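Local coordinates for protein citrate synthase (Metallosphaera sedula, PDB 6ABW) that probably condenses acetyl-CoA with oxaloacetate, using water to release citrate and CoA, in the tricarboxylic acid cycle, at residues W123-N128 against Y361-H366; T28-I33 against H61-G66. All blocks are in the same frame, centred on the assembly; numbering follows the deposited sequence.

From the N terminus, the chain passes residues 28-33, a turn leading into strand 31-34, and returns at the end of helix 56-65 (61-66), so contact 2 closes a short loop containing strands 39-42 and 45-46 and helix 47-53. Contact 1 opens later, at 123-128, and closes at 361-366 after 232 residues, 157 of them helical and none in a strand. The two loops follow in series, neither nested nor crossing. The centres of contacts 1 and 2 are about 15 Å apart and their nearest atoms about 5 Å, so they do not touch. Helix 342-365 serves both: its last turn meets 123-128 through V362 and E363, and its E360 hydrogen-bonds to T28 and S29.

Contact 1. Residues W123-N128 against Y361-H366; sequences WNKATN and YVEDQH
W123 and V362 make the apolar half of this contact, a CH-pi arrangement. V362 CG2 stands 3.7 Å from the centroid of the six-membered ring of W123 and only 3° off its normal, which places the methyl squarely over the face. The other branch shares that face: V362 CG1 comes to 3.7 Å from W123 CE3. Both methyls can do this because CG1 is anti to the backbone N (chi1 168°), leaving CG2 anti to the carbonyl carbon.

The polar half belongs to E363 and N128, whose side chains approach from opposite directions. N128 ND2 donates to E363 OE2 at 2.9 Å, with a nearly straight N-H...O angle of 169°. The acceptor uses its anti lone pair, and the bond lies close to the amide plane of N128, although amide and carboxylate are twisted apart. The same ND2 lies in plane at the edge of the W123 ring. At its other end the amide is fixed by its own loop, since N124 N donates to N128 OD1 at 2.9 Å; the amide thus links the loop backbone to the helix carboxylate. E363 OE1 turns to R129 in a salt bridge. The K125 chain crosses E363, with K125 NZ 3.7 Å from E363 CB. E363 OE1, 4.0 Å from K125 NZ, is beyond a salt bridge, and any attraction is probably weak.

At the surface, the contact fastens the loop between helices 104-119 and 128-151 to the last turn of helix 342-365. W123 also rests on V358 and I359 and donates through NE1 to S212 O, while V362 touches S208 of helix 199-208.

Contact 2. Residues T28-I33 against H61-G66; sequences TSLTYI and HLMLYG
The M63 side chain, from helix 56-65, meets L30 and T31 through its methyl, and it can be followed outward atom by atom. M63 CB starts the side chain 4.4 Å from L30 CD2, a loose approach. CG and SD then carry the chain past the L30 side chain, M63 SD lying 4.7 Å from L30 CD2, so neither is in close contact with it. The terminal methyl does the touching: M63 CE lies 3.9 Å from L30 CB and 3.8 Å from both L30 O and T31 OG1. That placement depends on bends far along the chain, with chi2 at -132° and chi3 at 119°, both well away from staggered values; the bends bring M63 CE against L30 O and T31 OG1.

L30 returns the contact at the other end of the M63 residue. There L30 CD2 sits 3.3 Å from M63 O, a close carbon-oxygen approach. The T31 hydroxyl, next to the M63 methyl, has its polar partner elsewhere, in a hydrogen bond with D194 OD2. Preceding it is an ST turn in which L30 N donates to T28 OG1 at 3.1 Å.

All three touching residues are buried, the T31 side chain lying about 10 Å from that of H270, the predicted active-site histidine. Strand 31-34 pairs with strand 39-42, and T31 packs on L40 and Y42 there. L30 also packs on A356, H357 and E360 of helix 342-365, while T28 joins a parallel beta ladder with a strand of the second subunit, so this packing of helix 56-65 on the turn and first residue of strand 31-34 borders the dimer interface.

Contact 1. Residues W123-N128 against Y361-H366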
ATOM      1  N   TRP A 123     -14.191   9.539  -0.788  1.00 13.52           N
ATOM      2  CA  TRP A 123     -14.779   9.506   0.551  1.00 13.68           C
ATOM      3  C   TRP A 123     -16.053  10.359   0.535  1.00 14.71           C
ATOM      4  O   TRP A 123     -16.101  11.406  -0.094  1.00 12.96           O
ATOM      5  CB  TRP A 123     -13.763  10.008   1.546  1.00 15.22           C
ATOM      6  CG  TRP A 123     -12.703   8.969   1.711  1.00 15.89           C
ATOM      7  CD1 TRP A 123     -11.580   8.775   0.971  1.00 16.55           C
ATOM      8  CD2 TRP A 123     -12.781   7.869   2.625  1.00 16.91           C
ATOM      9  NE1 TRP A 123     -10.942   7.618   1.389  1.00 16.39           N
ATOM     10  CE2 TRP A 123     -11.634   7.072   2.429  1.00 16.44           C
ATOM     11  CE3 TRP A 123     -13.691   7.524   3.636  1.00 18.49           C
ATOM     12  CZ2 TRP A 123     -11.397   5.922   3.187  1.00 18.85           C
ATOM     13  CZ3 TRP A 123     -13.439   6.398   4.395  1.00 20.04           C
ATOM     14  CH2 TRP A 123     -12.308   5.613   4.151  1.00 18.98           C
ATOM     15  N   ASN A 124     -17.069   9.826   1.156  1.00 15.26           N
ATOM     16  CA  ASN A 124     -18.416  10.439   1.242  1.00 16.70           C
ATOM     17  C   ASN A 124     -19.124   9.903   2.493  1.00 15.74           C
ATOM     18  O   ASN A 124     -19.467   8.729   2.554  1.00 14.29           O
ATOM     19  CB  ASN A 124     -19.185  10.114  -0.056  1.00 16.98           C
ATOM     20  CG  ASN A 124     -20.532  10.752  -0.046  1.00 18.32           C
ATOM     21  OD1 ASN A 124     -20.613  11.910   0.270  1.00 18.48           O
ATOM     22  ND2 ASN A 124     -21.545  10.025  -0.338  1.00 17.81           N
ATOM     23  N   LYS A 125     -19.365  10.749   3.491  1.00 16.43           N
ATOM     24  CA  LYS A 125     -20.016  10.258   4.733  1.00 20.04           C
ATOM     25  C   LYS A 125     -21.218   9.373   4.557  1.00 18.17           C
ATOM     26  O   LYS A 125     -21.322   8.370   5.227  1.00 18.07           O
ATOM     27  CB  LYS A 125     -20.427  11.388   5.663  1.00 23.77           C
ATOM     28  CG  LYS A 125     -19.296  11.993   6.461  1.00 33.88           C
ATOM     29  CD  LYS A 125     -19.871  12.802   7.638  1.00 42.75           C
ATOM     30  CE  LYS A 125     -18.764  13.372   8.524  1.00 52.47           C
ATOM     31  NZ  LYS A 125     -18.642  12.644   9.831  1.00 58.60           N
ATOM     32  N   ALA A 126     -22.128   9.693   3.633  1.00 17.62           N
ATOM     33  CA  ALA A 126     -23.348   8.910   3.428  1.00 17.93           C
ATOM     34  C   ALA A 126     -23.176   7.510   2.850  1.00 15.94           C
ATOM     35  O   ALA A 126     -23.997   6.674   3.073  1.00 15.11           O
ATOM     36  CB  ALA A 126     -24.346   9.638   2.541  1.00 20.38           C
ATOM     37  N   THR A 127     -22.091   7.285   2.133  1.00 15.80           N
ATOM     38  CA  THR A 127     -21.856   6.038   1.450  1.00 15.80           C
ATOM     39  C   THR A 127     -20.581   5.251   1.895  1.00 15.14           C
ATOM     40  O   THR A 127     -20.431   4.154   1.425  1.00 14.81           O
ATOM     41  CB  THR A 127     -21.770   6.235  -0.079  1.00 17.16           C
ATOM     42  OG1 THR A 127     -20.705   7.123  -0.437  1.00 15.02           O
ATOM     43  CG2 THR A 127     -23.099   6.763  -0.585  1.00 20.07           C
ATOM     44  N   ASN A 128     -19.770   5.798   2.775  1.00 13.67           N
ATOM     45  CA  ASN A 128     -18.515   5.123   3.211  1.00 11.90           C
ATOM     46  C   ASN A 128     -18.810   3.681   3.717  1.00 12.40           C
ATOM     47  O   ASN A 128     -18.114   2.691   3.345  1.00 12.22           O
ATOM     48  CB  ASN A 128     -17.813   5.924   4.297  1.00 11.67           C
ATOM     49  CG  ASN A 128     -17.150   7.189   3.828  1.00 11.50           C
ATOM     50  OD1 ASN A 128     -16.727   7.308   2.643  1.00 13.45           O
ATOM     51  ND2 ASN A 128     -17.008   8.152   4.729  1.00 12.33           N
ATOM     52  N   TYR A 361     -11.263   7.173  11.111  1.00 15.33           N
ATOM     53  CA  TYR A 361     -10.217   8.134  10.951  1.00 16.95           C
ATOM     54  C   TYR A 361     -10.561   9.285   9.995  1.00 15.55           C
ATOM     55  O   TYR A 361     -10.334  10.460  10.341  1.00 20.71           O
ATOM     56  CB  TYR A 361      -8.907   7.432  10.557  1.00 19.63           C
ATOM     57  CG  TYR A 361      -7.742   8.360  10.506  1.00 22.24           C
ATOM     58  CD1 TYR A 361      -7.066   8.732  11.662  1.00 27.52           C
ATOM     59  CD2 TYR A 361      -7.333   8.875   9.296  1.00 28.58           C
ATOM     60  CE1 TYR A 361      -5.965   9.596  11.589  1.00 33.16           C
ATOM     61  CE2 TYR A 361      -6.272   9.750   9.203  1.00 34.57           C
ATOM     62  CZ  TYR A 361      -5.574  10.115  10.345  1.00 39.68           C
ATOM     63  OH  TYR A 361      -4.506  11.014  10.182  1.00 44.07           O
ATOM     64  N   VAL A 362     -11.082   8.969   8.816  1.00 15.10           N
ATOM     65  CA  VAL A 362     -11.364   9.982   7.812  1.00 16.42           C
ATOM     66  C   VAL A 362     -12.521  10.866   8.363  1.00 18.73           C
ATOM     67  O   VAL A 362     -12.477  12.109   8.204  1.00 19.22           O
ATOM     68  CB  VAL A 362     -11.742   9.372   6.456  1.00 15.69           C
ATOM     69  CG1 VAL A 362     -12.295  10.396   5.523  1.00 18.31           C
ATOM     70  CG2 VAL A 362     -10.511   8.682   5.768  1.00 16.58           C
ATOM     71  N   GLU A 363     -13.532  10.235   8.958  1.00 15.77           N
ATOM     72  CA  GLU A 363     -14.756  11.004   9.330  1.00 20.32           C
ATOM     73  C   GLU A 363     -14.513  11.883  10.530  1.00 24.68           C
ATOM     74  O   GLU A 363     -15.131  12.906  10.646  1.00 27.61           O
ATOM     75  CB  GLU A 363     -15.947  10.095   9.510  1.00 19.78           C
ATOM     76  CG  GLU A 363     -16.454   9.535   8.218  1.00 19.31           C
ATOM     77  CD  GLU A 363     -17.730   8.710   8.373  1.00 18.88           C
ATOM     78  OE1 GLU A 363     -18.251   8.658   9.560  1.00 20.64           O
ATOM     79  OE2 GLU A 363     -18.244   8.073   7.377  1.00 17.89           O
ATOM     80  N   ASP A 364     -13.596  11.533  11.411  1.00 28.85           N
ATOM     81  CA  ASP A 364     -13.522  12.236  12.669  1.00 42.92           C
ATOM     82  C   ASP A 364     -12.284  13.060  12.745  1.00 44.74           C
ATOM     83  O   ASP A 364     -12.330  14.239  13.069  1.00 38.93           O
ATOM     84  CB  ASP A 364     -13.665  11.215  13.836  1.00 55.99           C
ATOM     85  CG  ASP A 364     -13.581  11.858  15.239  1.00 69.11           C
ATOM     86  OD1 ASP A 364     -13.991  13.033  15.422  1.00 83.41           O
ATOM     87  OD2 ASP A 364     -13.118  11.165  16.174  1.00 74.25           O
ATOM     88  N   GLN A 365     -11.176  12.440  12.373  1.00 54.05           N
ATOM     89  CA  GLN A 365      -9.837  12.813  12.867  1.00 57.52           C
ATOM     90  C   GLN A 365      -8.863  12.850  11.695  1.00 58.84           C
ATOM     91  O   GLN A 365      -7.671  12.521  11.823  1.00 47.04           O
ATOM     92  CB  GLN A 365      -9.379  11.821  13.961  1.00 55.90           C
ATOM     93  CG  GLN A 365     -10.289  10.607  14.076  1.00 52.75           C
ATOM     94  CD  GLN A 365      -9.855   9.554  15.069  1.00 53.67           C
ATOM     95  OE1 GLN A 365     -10.423   8.429  15.088  1.00 43.64           O
ATOM     96  NE2 GLN A 365      -8.864   9.902  15.926  1.00 47.22           N
ATOM     97  N   HIS A 366      -9.393  13.259  10.545  1.00 62.29           N
ATOM     98  CA  HIS A 366      -8.589  13.304   9.357  1.00 68.38           C
ATOM     99  C   HIS A 366      -7.574  14.450   9.542  1.00 75.95           C
ATOM    100  O   HIS A 366      -7.940  15.635   9.531  1.00 62.66           O
ATOM    101  CB  HIS A 366      -9.430  13.505   8.095  1.00 66.58           C
ATOM    102  CG  HIS A 366      -8.593  13.800   6.904  1.00 64.44           C
ATOM    103  ND1 HIS A 366      -8.531  15.052   6.337  1.00 61.71           N
ATOM    104  CD2 HIS A 366      -7.681  13.042   6.257  1.00 62.67           C
ATOM    105  CE1 HIS A 366      -7.657  15.039   5.350  1.00 62.53           C
ATOM    106  NE2 HIS A 366      -7.121  13.833   5.285  1.00 58.26           N
TER

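Contact 2. Residues T28-I33 against H61-G66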
ATOM      1  N   THR A  28     -10.394   5.381  19.116  1.00 22.48           N
ATOM      2  CA  THR A  28     -11.295   4.441  18.529  1.00 20.18           C
ATOM      3  C   THR A  28     -12.417   4.083  19.465  1.00 20.68           C
ATOM      4  O   THR A  28     -12.227   4.122  20.666  1.00 22.67           O
ATOM      5  CB  THR A  28     -10.542   3.134  18.024  1.00 18.93           C
ATOM      6  OG1 THR A  28     -11.432   2.371  17.243  1.00 20.29           O
ATOM      7  CG2 THR A  28     -10.062   2.231  19.185  1.00 21.57           C
ATOM      8  N   SER A  29     -13.553   3.717  18.891  1.00 19.86           N
ATOM      9  CA  SER A  29     -14.684   3.126  19.589  1.00 20.59           C
ATOM     10  C   SER A  29     -14.919   1.689  19.193  1.00 19.61           C
ATOM     11  O   SER A  29     -15.884   1.083  19.595  1.00 20.23           O
ATOM     12  CB  SER A  29     -15.973   3.938  19.334  1.00 23.78           C
ATOM     13  OG  SER A  29     -15.743   5.236  19.778  1.00 26.10           O
ATOM     14  N   LEU A  30     -13.967   1.101  18.494  1.00 16.37           N
ATOM     15  CA  LEU A  30     -14.131  -0.207  17.908  1.00 18.74           C
ATOM     16  C   LEU A  30     -13.795  -1.333  18.867  1.00 19.22           C
ATOM     17  O   LEU A  30     -14.615  -2.255  19.042  1.00 22.04           O
ATOM     18  CB  LEU A  30     -13.253  -0.346  16.645  1.00 19.81           C
ATOM     19  CG  LEU A  30     -13.637   0.566  15.446  1.00 21.77           C
ATOM     20  CD1 LEU A  30     -12.562   0.471  14.331  1.00 23.64           C
ATOM     21  CD2 LEU A  30     -15.027   0.254  14.908  1.00 24.12           C
ATOM     22  N   THR A  31     -12.586  -1.295  19.417  1.00 17.68           N
ATOM     23  CA  THR A  31     -12.007  -2.470  20.051  1.00 16.97           C
ATOM     24  C   THR A  31     -11.370  -2.046  21.360  1.00 15.55           C
ATOM     25  O   THR A  31     -10.579  -1.080  21.376  1.00 14.59           O
ATOM     26  CB  THR A  31     -10.931  -3.121  19.135  1.00 19.15           C
ATOM     27  OG1 THR A  31     -11.543  -3.403  17.867  1.00 23.04           O
ATOM     28  CG2 THR A  31     -10.506  -4.358  19.637  1.00 17.93           C
ATOM     29  N   TYR A  32     -11.787  -2.729  22.415  1.00 14.97           N
ATOM     30  CA  TYR A  32     -11.209  -2.541  23.767  1.00 15.32           C
ATOM     31  C   TYR A  32     -10.422  -3.797  24.151  1.00 14.45           C
ATOM     32  O   TYR A  32     -10.916  -4.901  24.029  1.00 14.16           O
ATOM     33  CB  TYR A  32     -12.347  -2.302  24.762  1.00 16.94           C
ATOM     34  CG  TYR A  32     -11.897  -2.281  26.204  1.00 18.25           C
ATOM     35  CD1 TYR A  32     -11.190  -1.194  26.695  1.00 22.45           C
ATOM     36  CD2 TYR A  32     -12.176  -3.358  27.041  1.00 19.24           C
ATOM     37  CE1 TYR A  32     -10.728  -1.186  27.994  1.00 23.98           C
ATOM     38  CE2 TYR A  32     -11.749  -3.335  28.388  1.00 22.60           C
ATOM     39  CZ  TYR A  32     -11.053  -2.229  28.828  1.00 25.21           C
ATOM     40  OH  TYR A  32     -10.566  -2.152  30.116  1.00 27.15           O
ATOM     41  N   ILE A  33      -9.218  -3.609  24.667  1.00 14.71           N
ATOM     42  CA  ILE A  33      -8.374  -4.717  25.101  1.00 15.65           C
ATOM     43  C   ILE A  33      -7.905  -4.448  26.508  1.00 17.16           C
ATOM     44  O   ILE A  33      -7.421  -3.346  26.763  1.00 16.73           O
ATOM     45  CB  ILE A  33      -7.140  -4.909  24.177  1.00 17.76           C
ATOM     46  CG1 ILE A  33      -7.587  -5.193  22.763  1.00 18.86           C
ATOM     47  CG2 ILE A  33      -6.313  -6.085  24.659  1.00 18.56           C
ATOM     48  CD1 ILE A  33      -6.518  -4.959  21.729  1.00 19.85           C
ATOM     49  N   HIS A  61     -21.934  -5.104  10.866  1.00 14.04           N
ATOM     50  CA  HIS A  61     -22.823  -3.973  11.213  1.00 13.32           C
ATOM     51  C   HIS A  61     -22.382  -3.260  12.474  1.00 13.14           C
ATOM     52  O   HIS A  61     -22.329  -2.041  12.500  1.00 13.64           O
ATOM     53  CB  HIS A  61     -24.281  -4.478  11.274  1.00 14.62           C
ATOM     54  CG  HIS A  61     -25.288  -3.384  11.323  1.00 16.91           C
ATOM     55  ND1 HIS A  61     -25.448  -2.562  12.411  1.00 16.38           N
ATOM     56  CD2 HIS A  61     -26.075  -2.868  10.338  1.00 18.71           C
ATOM     57  CE1 HIS A  61     -26.338  -1.625  12.130  1.00 18.16           C
ATOM     58  NE2 HIS A  61     -26.725  -1.784  10.873  1.00 18.01           N
ATOM     59  N   LEU A  62     -21.968  -3.989  13.504  1.00 12.58           N
ATOM     60  CA  LEU A  62     -21.456  -3.384  14.718  1.00 13.12           C
ATOM     61  C   LEU A  62     -20.236  -2.536  14.522  1.00 13.01           C
ATOM     62  O   LEU A  62     -20.143  -1.446  15.067  1.00 14.05           O
ATOM     63  CB  LEU A  62     -21.168  -4.516  15.741  1.00 14.15           C
ATOM     64  CG  LEU A  62     -20.475  -4.163  17.024  1.00 16.84           C
ATOM     65  CD1 LEU A  62     -21.415  -3.275  17.836  1.00 17.01           C
ATOM     66  CD2 LEU A  62     -20.096  -5.481  17.742  1.00 16.63           C
ATOM     67  N   MET A  63     -19.262  -3.033  13.770  1.00 12.88           N
ATOM     68  CA  MET A  63     -18.049  -2.285  13.522  1.00 14.22           C
ATOM     69  C   MET A  63     -18.240  -1.071  12.641  1.00 14.38           C
ATOM     70  O   MET A  63     -17.620  -0.061  12.842  1.00 14.49           O
ATOM     71  CB  MET A  63     -17.005  -3.191  12.921  1.00 17.72           C
ATOM     72  CG  MET A  63     -16.589  -4.276  13.883  1.00 22.59           C
ATOM     73  SD  MET A  63     -14.789  -4.295  13.897  1.00 36.53           S
ATOM     74  CE  MET A  63     -14.546  -3.906  15.636  1.00 40.37           C
ATOM     75  N   LEU A  64     -19.110  -1.175  11.674  1.00 13.66           N
ATOM     76  CA  LEU A  64     -19.330  -0.060  10.726  1.00 15.71           C
ATOM     77  C   LEU A  64     -20.352   0.960  11.248  1.00 15.71           C
ATOM     78  O   LEU A  64     -20.257   2.102  10.915  1.00 17.11           O
ATOM     79  CB  LEU A  64     -19.761  -0.599   9.383  1.00 14.95           C
ATOM     80  CG  LEU A  64     -18.689  -1.361   8.654  1.00 15.13           C
ATOM     81  CD1 LEU A  64     -19.289  -1.834   7.361  1.00 17.30           C
ATOM     82  CD2 LEU A  64     -17.466  -0.544   8.381  1.00 16.22           C
ATOM     83  N   TYR A  65     -21.350   0.521  11.990  1.00 16.24           N
ATOM     84  CA  TYR A  65     -22.454   1.403  12.403  1.00 17.43           C
ATOM     85  C   TYR A  65     -22.545   1.617  13.897  1.00 20.00           C
ATOM     86  O   TYR A  65     -23.300   2.495  14.306  1.00 21.57           O
ATOM     87  CB  TYR A  65     -23.775   0.898  11.918  1.00 18.43           C
ATOM     88  CG  TYR A  65     -23.918   0.874  10.444  1.00 17.80           C
ATOM     89  CD1 TYR A  65     -23.516  -0.216   9.730  1.00 18.39           C
ATOM     90  CD2 TYR A  65     -24.441   1.948   9.725  1.00 19.72           C
ATOM     91  CE1 TYR A  65     -23.593  -0.251   8.364  1.00 20.14           C
ATOM     92  CE2 TYR A  65     -24.567   1.868   8.305  1.00 21.49           C
ATOM     93  CZ  TYR A  65     -24.112   0.771   7.634  1.00 20.60           C
ATOM     94  OH  TYR A  65     -24.150   0.508   6.230  1.00 23.89           O
ATOM     95  N   GLY A  66     -21.818   0.837  14.698  1.00 16.84           N
ATOM     96  CA  GLY A  66     -21.724   1.105  16.144  1.00 18.74           C
ATOM     97  C   GLY A  66     -22.693   0.334  17.025  1.00 18.66           C
ATOM     98  O   GLY A  66     -22.577   0.442  18.244  1.00 21.02           O
TER